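PDB 3EH7: 4-hydroxybutyrate CoA-transferase from Porphyromonas gingivalis, which probably transfers coenzyme A from an acyl-CoA to a carboxylate such as acetate or 4-hydroxybutyrate. Local coordinates for residues A[208-213]-A[235-240]; A[307-312]-A[351-356]; A[203-208]-A[391-396]. All coordinates share one frame; numbering follows the deposited sequence.

How the contacts relate
All three contacts reach one mixed, largely parallel sheet and lie on the same side of the chain's centre. Contact 1 joins the loop before strand 215-217 to the run into strand 238-240; contact 2 pairs strands 310-314 and 355-359; contact 3 lays helix 197-208 on strand 391-394. The centres of contacts 1 and 2 are about 10 Å apart, and Lys355 NZ reaches Leu209 O at 2.7 Å. Contacts 2 and 3, about 16 Å apart between centres, meet where Tyr391 N lies 3.0 Å from Ser356 O. Contacts 1 and 3 share Glu208, and Leu209 CD1 packs 3.7 Å from Tyr391 CD2. Contacts 1 and 2 fall within the chain loop closed by contact 3.

Contact 1: residues A[208-213]-A[235-240]; sequences ELIEDG and KDLGIH
Asp212 and Gly213 meet Lys235 through two hydrogen bonds that run in opposite directions. Lys235 N donates to Asp212 OD1 at 2.9 Å, approaching from above the carboxylate, 51° out of its plane. Gly213 N donates to Lys235 O at 3.0 Å, with the C=O pointing almost straight at the nitrogen (172°). Consecutive loop residues thus hold both the backbone N-H and C=O of Lys235. A CA-H...O contact extends this polar group, Gly213 CA lying 3.2 Å from Asp236 O.

No salt bridge forms between the two charged side chains. They lie side by side and point the same way, but the lysine chain bends at chi2 and Asp212 OD1 stays 6.9 Å from Lys235 NZ. What touches the carboxylate is the aliphatic root of the lysine, CB and CG.

Leu237 carries the non-polar part: its CD2 meets Ile210 CG2 at 4.0 Å, the two side chains crossing at about a right angle, and the same methyl lies 3.4 Å from Glu211 O.

At the phi of Gly213 (86°) a CB would jam against Asp212 O, which suits a residue without a side chain. Strand 215-217, helix 222-229 and the neighbouring parallel strand 238-240 form a beta-alpha-beta unit, and this contact joins the loops leading into its two strands; Gly238 bonds through its backbone to Ala214 and Leu216, and Ile210 touches Val311 of strand 310-314.

Contact 2: residues A[307-312]-A[351-356]; sequences NDNMVS and SKNGKS
Ser351 OG bridges two backbone groups of 307-312, donating to Asn307 O at 2.6 Å and accepting from Met310 N at 3.0 Å. With OG anti to its own backbone N (chi1 176°), the hydroxyl projects into the bend of the facing loop. This is the entrance to a parallel beta pair in a Rossmann-like sheet: a type II turn, Ser351 to Gly354, brings helix 341-350 round into strand 355-359, beside strand 310-314.

At the turn, Asn309 N donates to Lys352 O at 2.7 Å. Asn353 ND2 reaches Asn309 OD1 in the carbonyl plane of the acceptor, although the two amides stand 79° apart. The parallel ladder then begins, Met310 O accepting from Lys355 N and Lys355 O from Ser312 N (3.1 Å). A water donates to both Met310 O and Asn353 O, the latter at 2.8 Å.

Further out, another water links Asp308 OD1 to Lys352 N, and Lys352 CB packs 3.7 Å from Asp308 OD1. Lys355 leads away, its NZ bonding to Leu209 O. The CB and CG of selenomethionine Met310 flank the Ser351 side chain, and Ser312 CB and Ser356 CB lie 4.1 Å apart on one face of the sheet.

Contact 3: residues A[203-208]-A[391-396]; sequences GRNCAE and YVVTEY
Asn205 and Val393 form the tight part of this contact: Asn205 CB sits 3.4 Å from Val393 CG1. That methyl is anti to the backbone N (chi1 179°) and is the branch that meets Asn205 and Cys206. Cys206 SG reaches the same CG1 from one residue further along the helix, but at 4.5 Å this is a looser touch. Ile202 of the helix also packs on Val393.

Polar and looser contacts take over at the end of the strand and beyond. Asn205 ND2 makes a weak hydrogen bond to Thr394 O, 3.0 Å long but bent to 133° at the hydrogen. The same nitrogen donates to a water that donates to Glu395 O at 2.8 Å, so the amide spans two successive carbonyls, one directly, one through solvent. The chain turns here, Thr394 OG1 accepting from Tyr396 N in an ST turn and also hydrogen-bonding to Ile416 O, before strand 397-400 returns antiparallel.

Helix 203-208 and strand 391-394 run at 148° to each other, their axes 8.1 Å apart at closest approach. A helix packed roughly antiparallel over a strand of a mainly parallel sheet is consistent with the layered alpha/beta architecture of a Rossmann-like domain.

Contact 1: residues A[208-213]-A[235-240]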
loop_
_atom_site.group_PDB
_atom_site.type_symbol
_atom_site.label_atom_id
_atom_site.label_comp_id
_atom_site.label_asym_id
_atom_site.label_seq_id
_atom_site.Cartn_x
_atom_site.Cartn_y
_atom_site.Cartn_z
ATOM N N GLU A 208 7.864 -11.803 -22.203
ATOM C CA GLU A 208 7.274 -13.090 -21.902
ATOM C C GLU A 208 6.052 -12.950 -21.007
ATOM O O GLU A 208 5.187 -13.804 -21.010
ATOM C CB GLU A 208 8.296 -13.883 -21.120
ATOM C CG GLU A 208 8.302 -15.342 -21.344
ATOM C CD GLU A 208 9.618 -15.926 -20.874
ATOM O OE1 GLU A 208 10.600 -15.949 -21.665
ATOM O OE2 GLU A 208 9.663 -16.342 -19.702
ATOM N N LEU A 209 6.023 -11.907 -20.178
ATOM C CA LEU A 209 4.967 -11.799 -19.180
ATOM C C LEU A 209 3.796 -10.951 -19.696
ATOM O O LEU A 209 2.766 -10.818 -19.014
ATOM C CB LEU A 209 5.550 -11.255 -17.864
ATOM C CG LEU A 209 6.558 -12.146 -17.132
ATOM C CD1 LEU A 209 7.120 -11.415 -15.893
ATOM C CD2 LEU A 209 5.941 -13.478 -16.716
ATOM N N ILE A 210 3.950 -10.401 -20.905
ATOM C CA ILE A 210 2.964 -9.529 -21.508
ATOM C C ILE A 210 2.187 -10.274 -22.573
ATOM O O ILE A 210 2.764 -10.706 -23.582
ATOM C CB ILE A 210 3.638 -8.294 -22.142
ATOM C CG1 ILE A 210 4.251 -7.435 -21.040
ATOM C CG2 ILE A 210 2.604 -7.492 -23.005
ATOM C CD1 ILE A 210 5.150 -6.321 -21.483
ATOM N N GLU A 211 0.891 -10.460 -22.341
ATOM C CA GLU A 211 0.044 -11.161 -23.286
ATOM C C GLU A 211 -0.717 -10.164 -24.145
ATOM O O GLU A 211 -0.775 -8.969 -23.835
ATOM C CB GLU A 211 -0.962 -12.038 -22.560
ATOM C CG GLU A 211 -0.347 -13.143 -21.704
ATOM C CD GLU A 211 -1.311 -13.562 -20.593
ATOM O OE1 GLU A 211 -1.335 -12.902 -19.520
ATOM O OE2 GLU A 211 -2.070 -14.537 -20.808
ATOM N N ASP A 212 -1.294 -10.675 -25.228
ATOM C CA ASP A 212 -2.046 -9.842 -26.141
ATOM C C ASP A 212 -3.133 -9.173 -25.345
ATOM O O ASP A 212 -3.739 -9.803 -24.508
ATOM C CB ASP A 212 -2.710 -10.678 -27.219
ATOM C CG ASP A 212 -1.731 -11.234 -28.217
ATOM O OD1 ASP A 212 -0.646 -10.646 -28.445
ATOM O OD2 ASP A 212 -2.075 -12.260 -28.784
ATOM N N GLY A 213 -3.364 -7.907 -25.624
ATOM C CA GLY A 213 -4.407 -7.157 -24.964
ATOM C C GLY A 213 -4.006 -6.517 -23.648
ATOM O O GLY A 213 -4.853 -5.883 -23.011
ATOM N N LYS A 235 -0.321 -8.174 -29.912
ATOM C CA LYS A 235 -1.542 -7.632 -30.514
ATOM C C LYS A 235 -2.378 -6.802 -29.543
ATOM O O LYS A 235 -2.612 -7.232 -28.409
ATOM C CB LYS A 235 -2.413 -8.784 -30.991
ATOM C CG LYS A 235 -1.726 -9.759 -31.947
ATOM C CD LYS A 235 -1.218 -9.100 -33.237
ATOM C CE LYS A 235 -0.490 -10.140 -34.079
ATOM N NZ LYS A 235 0.296 -9.522 -35.161
ATOM N N ASP A 236 -2.864 -5.656 -30.025
ATOM C CA ASP A 236 -3.762 -4.759 -29.273
ATOM C C ASP A 236 -3.411 -4.498 -27.810
ATOM O O ASP A 236 -4.258 -4.583 -26.930
ATOM C CB ASP A 236 -5.214 -5.240 -29.368
ATOM C CG ASP A 236 -5.735 -5.206 -30.782
ATOM O OD1 ASP A 236 -5.736 -4.117 -31.416
ATOM O OD2 ASP A 236 -6.112 -6.292 -31.260
ATOM N N LEU A 237 -2.169 -4.116 -27.576
ATOM C CA LEU A 237 -1.760 -3.617 -26.273
ATOM C C LEU A 237 -2.315 -2.221 -26.097
ATOM O O LEU A 237 -2.617 -1.547 -27.076
ATOM C CB LEU A 237 -0.230 -3.625 -26.158
ATOM C CG LEU A 237 0.450 -4.987 -26.436
ATOM C CD1 LEU A 237 1.954 -4.884 -26.227
ATOM C CD2 LEU A 237 -0.125 -6.068 -25.536
ATOM N N GLY A 238 -2.498 -1.824 -24.840
ATOM C CA GLY A 238 -2.970 -0.490 -24.486
ATOM C C GLY A 238 -2.042 0.186 -23.512
ATOM O O GLY A 238 -1.156 -0.458 -22.922
ATOM N N ILE A 239 -2.226 1.488 -23.330
ATOM C CA ILE A 239 -1.401 2.270 -22.418
ATOM C C ILE A 239 -2.222 2.983 -21.317
ATOM O O ILE A 239 -3.138 3.764 -21.594
ATOM C CB ILE A 239 -0.578 3.324 -23.190
ATOM C CG1 ILE A 239 0.480 2.647 -24.077
ATOM C CG2 ILE A 239 0.060 4.336 -22.229
ATOM C CD1 ILE A 239 1.581 1.946 -23.298
ATOM N N HIS A 240 -1.871 2.682 -20.067
ATOM C CA HIS A 240 -2.304 3.457 -18.914
ATOM C C HIS A 240 -1.116 3.494 -17.975
ATOM O O HIS A 240 -0.800 2.522 -17.257
ATOM C CB HIS A 240 -3.568 2.919 -18.240
ATOM C CG HIS A 240 -4.029 3.776 -17.094
ATOM N ND1 HIS A 240 -5.222 4.469 -17.104
ATOM C CD2 HIS A 240 -3.433 4.083 -15.919
ATOM C CE1 HIS A 240 -5.346 5.146 -15.979
ATOM N NE2 HIS A 240 -4.272 4.932 -15.242
#

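Contact 2: residues A[307-312]-A[351-356]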
loop_
_atom_site.group_PDB
_atom_site.type_symbol
_atom_site.label_atom_id
_atom_site.label_comp_id
_atom_site.label_asym_id
_atom_site.label_seq_id
_atom_site.Cartn_x
_atom_site.Cartn_y
_atom_site.Cartn_z
ATOM N N ASN A 307 -8.471 -0.880 -15.541
ATOM C CA ASN A 307 -7.866 -1.358 -16.791
ATOM C C ASN A 307 -7.600 -2.824 -16.606
ATOM O O ASN A 307 -6.742 -3.172 -15.800
ATOM C CB ASN A 307 -6.490 -0.668 -17.058
ATOM C CG ASN A 307 -6.591 0.840 -17.283
ATOM O OD1 ASN A 307 -6.439 1.651 -16.353
ATOM N ND2 ASN A 307 -6.849 1.219 -18.494
ATOM N N ASP A 308 -8.309 -3.699 -17.317
ATOM C CA ASP A 308 -7.976 -5.129 -17.236
ATOM C C ASP A 308 -6.576 -5.416 -17.783
ATOM O O ASP A 308 -6.095 -4.691 -18.648
ATOM C CB ASP A 308 -8.950 -5.980 -18.006
ATOM C CG ASP A 308 -10.297 -6.059 -17.352
ATOM O OD1 ASP A 308 -10.493 -5.453 -16.295
ATOM O OD2 ASP A 308 -11.166 -6.754 -17.917
ATOM N N ASN A 309 -5.977 -6.504 -17.288
ATOM C CA ASN A 309 -4.691 -7.017 -17.770
ATOM C C ASN A 309 -3.543 -6.009 -17.683
ATOM O O ASN A 309 -2.750 -5.859 -18.628
ATOM C CB ASN A 309 -4.857 -7.554 -19.195
ATOM C CG ASN A 309 -5.918 -8.625 -19.283
ATOM O OD1 ASN A 309 -5.749 -9.702 -18.729
ATOM N ND2 ASN A 309 -7.012 -8.343 -20.009
HETATM N N MSE A 310 -3.427 -5.352 -16.529
HETATM C CA MSE A 310 -2.337 -4.422 -16.292
HETATM C C MSE A 310 -1.044 -5.213 -16.242
HETATM O O MSE A 310 -0.980 -6.303 -15.662
HETATM C CB MSE A 310 -2.479 -3.639 -14.966
HETATM C CG MSE A 310 -3.418 -2.496 -14.986
HETATM SE SE MSE A 310 -2.995 -1.061 -16.172
HETATM C CE MSE A 310 -1.179 -0.793 -15.673
ATOM N N VAL A 311 -0.023 -4.657 -16.881
ATOM C CA VAL A 311 1.346 -5.061 -16.651
ATOM C C VAL A 311 2.106 -3.786 -16.362
ATOM O O VAL A 311 2.190 -2.880 -17.203
ATOM C CB VAL A 311 1.996 -5.814 -17.842
ATOM C CG1 VAL A 311 3.436 -6.129 -17.507
ATOM C CG2 VAL A 311 1.221 -7.103 -18.152
ATOM N N SER A 312 2.621 -3.720 -15.136
ATOM C CA SER A 312 3.384 -2.593 -14.675
ATOM C C SER A 312 4.859 -3.013 -14.632
ATOM O O SER A 312 5.168 -4.057 -14.082
ATOM C CB SER A 312 2.857 -2.163 -13.302
ATOM O OG SER A 312 3.828 -1.411 -12.635
ATOM N N SER A 351 -6.106 -5.176 -10.778
ATOM C CA SER A 351 -6.465 -5.322 -12.185
ATOM C C SER A 351 -6.746 -6.777 -12.434
ATOM O O SER A 351 -5.995 -7.627 -11.951
ATOM C CB SER A 351 -5.298 -4.922 -13.092
ATOM O OG SER A 351 -5.593 -5.150 -14.467
ATOM N N LYS A 352 -7.787 -7.060 -13.204
ATOM C CA LYS A 352 -8.064 -8.427 -13.645
ATOM C C LYS A 352 -6.854 -8.980 -14.394
ATOM O O LYS A 352 -6.378 -8.354 -15.338
ATOM C CB LYS A 352 -9.310 -8.483 -14.518
ATOM C CG LYS A 352 -9.689 -9.928 -14.952
ATOM C CD LYS A 352 -10.930 -9.974 -15.810
ATOM C CE LYS A 352 -11.171 -11.402 -16.396
ATOM N NZ LYS A 352 -11.071 -11.500 -17.920
ATOM N N ASN A 353 -6.334 -10.113 -13.915
ATOM C CA ASN A 353 -5.105 -10.732 -14.411
ATOM C C ASN A 353 -3.906 -9.772 -14.406
ATOM O O ASN A 353 -3.012 -9.890 -15.228
ATOM C CB ASN A 353 -5.341 -11.310 -15.813
ATOM C CG ASN A 353 -4.106 -11.998 -16.398
ATOM O OD1 ASN A 353 -3.323 -12.639 -15.684
ATOM N ND2 ASN A 353 -3.921 -11.857 -17.718
ATOM N N GLY A 354 -3.895 -8.812 -13.480
ATOM C CA GLY A 354 -2.801 -7.864 -13.363
ATOM C C GLY A 354 -1.476 -8.454 -12.875
ATOM O O GLY A 354 -1.457 -9.479 -12.178
ATOM N N LYS A 355 -0.369 -7.805 -13.263
ATOM C CA LYS A 355 0.992 -8.225 -12.919
ATOM C C LYS A 355 1.792 -6.976 -12.664
ATOM O O LYS A 355 1.612 -6.032 -13.372
ATOM C CB LYS A 355 1.677 -8.908 -14.113
ATOM C CG LYS A 355 0.894 -10.052 -14.715
ATOM C CD LYS A 355 1.706 -10.867 -15.732
ATOM C CE LYS A 355 0.755 -11.762 -16.486
ATOM N NZ LYS A 355 1.388 -12.650 -17.505
ATOM N N SER A 356 2.660 -6.964 -11.657
ATOM C CA SER A 356 3.678 -5.969 -11.602
ATOM C C SER A 356 5.023 -6.657 -11.582
ATOM O O SER A 356 5.210 -7.750 -11.006
ATOM C CB SER A 356 3.522 -5.047 -10.407
ATOM O OG SER A 356 3.908 -5.663 -9.233
HETATM O O HOH W 1 -9.605 -4.985 -14.021
HETATM O O HOH W 2 -1.327 -8.820 -17.217
#

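Contact 3: residues A[203-208]-A[391-396]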
loop_
_atom_site.group_PDB
_atom_site.type_symbol
_atom_site.label_atom_id
_atom_site.label_comp_id
_atom_site.label_asym_id
_atom_site.label_seq_id
_atom_site.Cartn_x
_atom_site.Cartn_y
_atom_site.Cartn_z
ATOM N N GLY A 203 14.569 -7.319 -20.984
ATOM C CA GLY A 203 13.471 -6.957 -21.856
ATOM C C GLY A 203 12.729 -8.164 -22.391
ATOM O O GLY A 203 11.520 -8.170 -22.494
ATOM N N ARG A 204 13.495 -9.175 -22.753
ATOM C CA ARG A 204 12.957 -10.400 -23.307
ATOM C C ARG A 204 12.132 -11.149 -22.257
ATOM O O ARG A 204 11.067 -11.698 -22.562
ATOM C CB ARG A 204 14.106 -11.269 -23.811
ATOM C CG ARG A 204 13.801 -12.047 -25.055
ATOM C CD ARG A 204 14.928 -13.011 -25.353
ATOM N NE ARG A 204 16.133 -12.327 -25.802
ATOM C CZ ARG A 204 16.410 -12.074 -27.077
ATOM N NH1 ARG A 204 17.536 -11.452 -27.398
ATOM N NH2 ARG A 204 15.560 -12.440 -28.029
ATOM N N ASN A 205 12.612 -11.165 -21.018
ATOM C CA ASN A 205 11.863 -11.744 -19.908
ATOM C C ASN A 205 10.584 -10.962 -19.622
ATOM O O ASN A 205 9.546 -11.551 -19.383
ATOM C CB ASN A 205 12.732 -11.801 -18.650
ATOM C CG ASN A 205 13.772 -12.907 -18.698
ATOM O OD1 ASN A 205 13.609 -13.906 -19.386
ATOM N ND2 ASN A 205 14.848 -12.725 -17.959
ATOM N N CYS A 206 10.655 -9.633 -19.670
ATOM C CA CYS A 206 9.465 -8.827 -19.476
ATOM C C CYS A 206 8.423 -9.154 -20.520
ATOM O O CYS A 206 7.271 -9.364 -20.170
ATOM C CB CYS A 206 9.782 -7.336 -19.508
ATOM S SG CYS A 206 10.632 -6.840 -18.021
ATOM N N ALA A 207 8.839 -9.229 -21.795
ATOM C CA ALA A 207 7.917 -9.522 -22.911
ATOM C C ALA A 207 7.172 -10.833 -22.762
ATOM O O ALA A 207 6.007 -10.972 -23.170
ATOM C CB ALA A 207 8.665 -9.514 -24.257
ATOM N N GLU A 208 7.864 -11.803 -22.203
ATOM C CA GLU A 208 7.274 -13.090 -21.902
ATOM C C GLU A 208 6.052 -12.950 -21.007
ATOM O O GLU A 208 5.187 -13.804 -21.010
ATOM C CB GLU A 208 8.296 -13.883 -21.120
ATOM C CG GLU A 208 8.302 -15.342 -21.344
ATOM C CD GLU A 208 9.618 -15.926 -20.874
ATOM O OE1 GLU A 208 10.600 -15.949 -21.665
ATOM O OE2 GLU A 208 9.663 -16.342 -19.702
ATOM N N TYR A 391 6.302 -10.027 -9.415
ATOM C CA TYR A 391 7.442 -10.528 -10.186
ATOM C C TYR A 391 8.688 -9.690 -10.022
ATOM O O TYR A 391 8.643 -8.436 -9.934
ATOM C CB TYR A 391 7.126 -10.533 -11.682
ATOM C CG TYR A 391 6.057 -11.492 -12.124
ATOM C CD1 TYR A 391 4.726 -11.085 -12.183
ATOM C CD2 TYR A 391 6.373 -12.786 -12.532
ATOM C CE1 TYR A 391 3.719 -11.952 -12.603
ATOM C CE2 TYR A 391 5.376 -13.676 -12.973
ATOM C CZ TYR A 391 4.058 -13.237 -13.001
ATOM O OH TYR A 391 3.067 -14.044 -13.410
ATOM N N VAL A 392 9.821 -10.374 -10.017
ATOM C CA VAL A 392 11.112 -9.718 -10.070
ATOM C C VAL A 392 11.852 -10.305 -11.248
ATOM O O VAL A 392 11.857 -11.522 -11.431
ATOM C CB VAL A 392 11.915 -9.927 -8.768
ATOM C CG1 VAL A 392 13.335 -9.355 -8.906
ATOM C CG2 VAL A 392 11.167 -9.304 -7.564
ATOM N N VAL A 393 12.452 -9.448 -12.067
ATOM C CA VAL A 393 13.108 -9.894 -13.303
ATOM C C VAL A 393 14.514 -9.326 -13.434
ATOM O O VAL A 393 14.716 -8.104 -13.306
ATOM C CB VAL A 393 12.299 -9.473 -14.561
ATOM C CG1 VAL A 393 13.013 -9.915 -15.818
ATOM C CG2 VAL A 393 10.861 -10.039 -14.526
ATOM N N THR A 394 15.479 -10.218 -13.659
ATOM C CA THR A 394 16.840 -9.831 -14.016
ATOM C C THR A 394 17.238 -10.468 -15.343
ATOM O O THR A 394 16.460 -11.201 -15.939
ATOM C CB THR A 394 17.859 -10.228 -12.946
ATOM O OG1 THR A 394 18.063 -11.642 -12.989
ATOM C CG2 THR A 394 17.407 -9.786 -11.547
ATOM N N GLU A 395 18.456 -10.177 -15.790
ATOM C CA GLU A 395 19.038 -10.846 -16.954
ATOM C C GLU A 395 19.148 -12.343 -16.750
ATOM O O GLU A 395 19.322 -13.044 -17.719
ATOM C CB GLU A 395 20.423 -10.278 -17.317
ATOM C CG GLU A 395 21.583 -10.552 -16.310
ATOM C CD GLU A 395 21.784 -9.422 -15.282
ATOM O OE1 GLU A 395 20.781 -8.777 -14.868
ATOM O OE2 GLU A 395 22.949 -9.185 -14.890
ATOM N N TYR A 396 19.056 -12.832 -15.507
ATOM C CA TYR A 396 19.183 -14.276 -15.259
ATOM C C TYR A 396 17.848 -14.983 -15.131
ATOM O O TYR A 396 17.824 -16.192 -15.036
ATOM C CB TYR A 396 20.075 -14.564 -14.047
ATOM C CG TYR A 396 21.489 -14.105 -14.292
ATOM C CD1 TYR A 396 22.363 -14.861 -15.063
ATOM C CD2 TYR A 396 21.941 -12.889 -13.772
ATOM C CE1 TYR A 396 23.683 -14.411 -15.317
ATOM C CE2 TYR A 396 23.234 -12.430 -14.013
ATOM C CZ TYR A 396 24.084 -13.188 -14.794
ATOM O OH TYR A 396 25.335 -12.693 -15.010
HETATM O O HOH W 3 17.145 -14.501 -18.649
#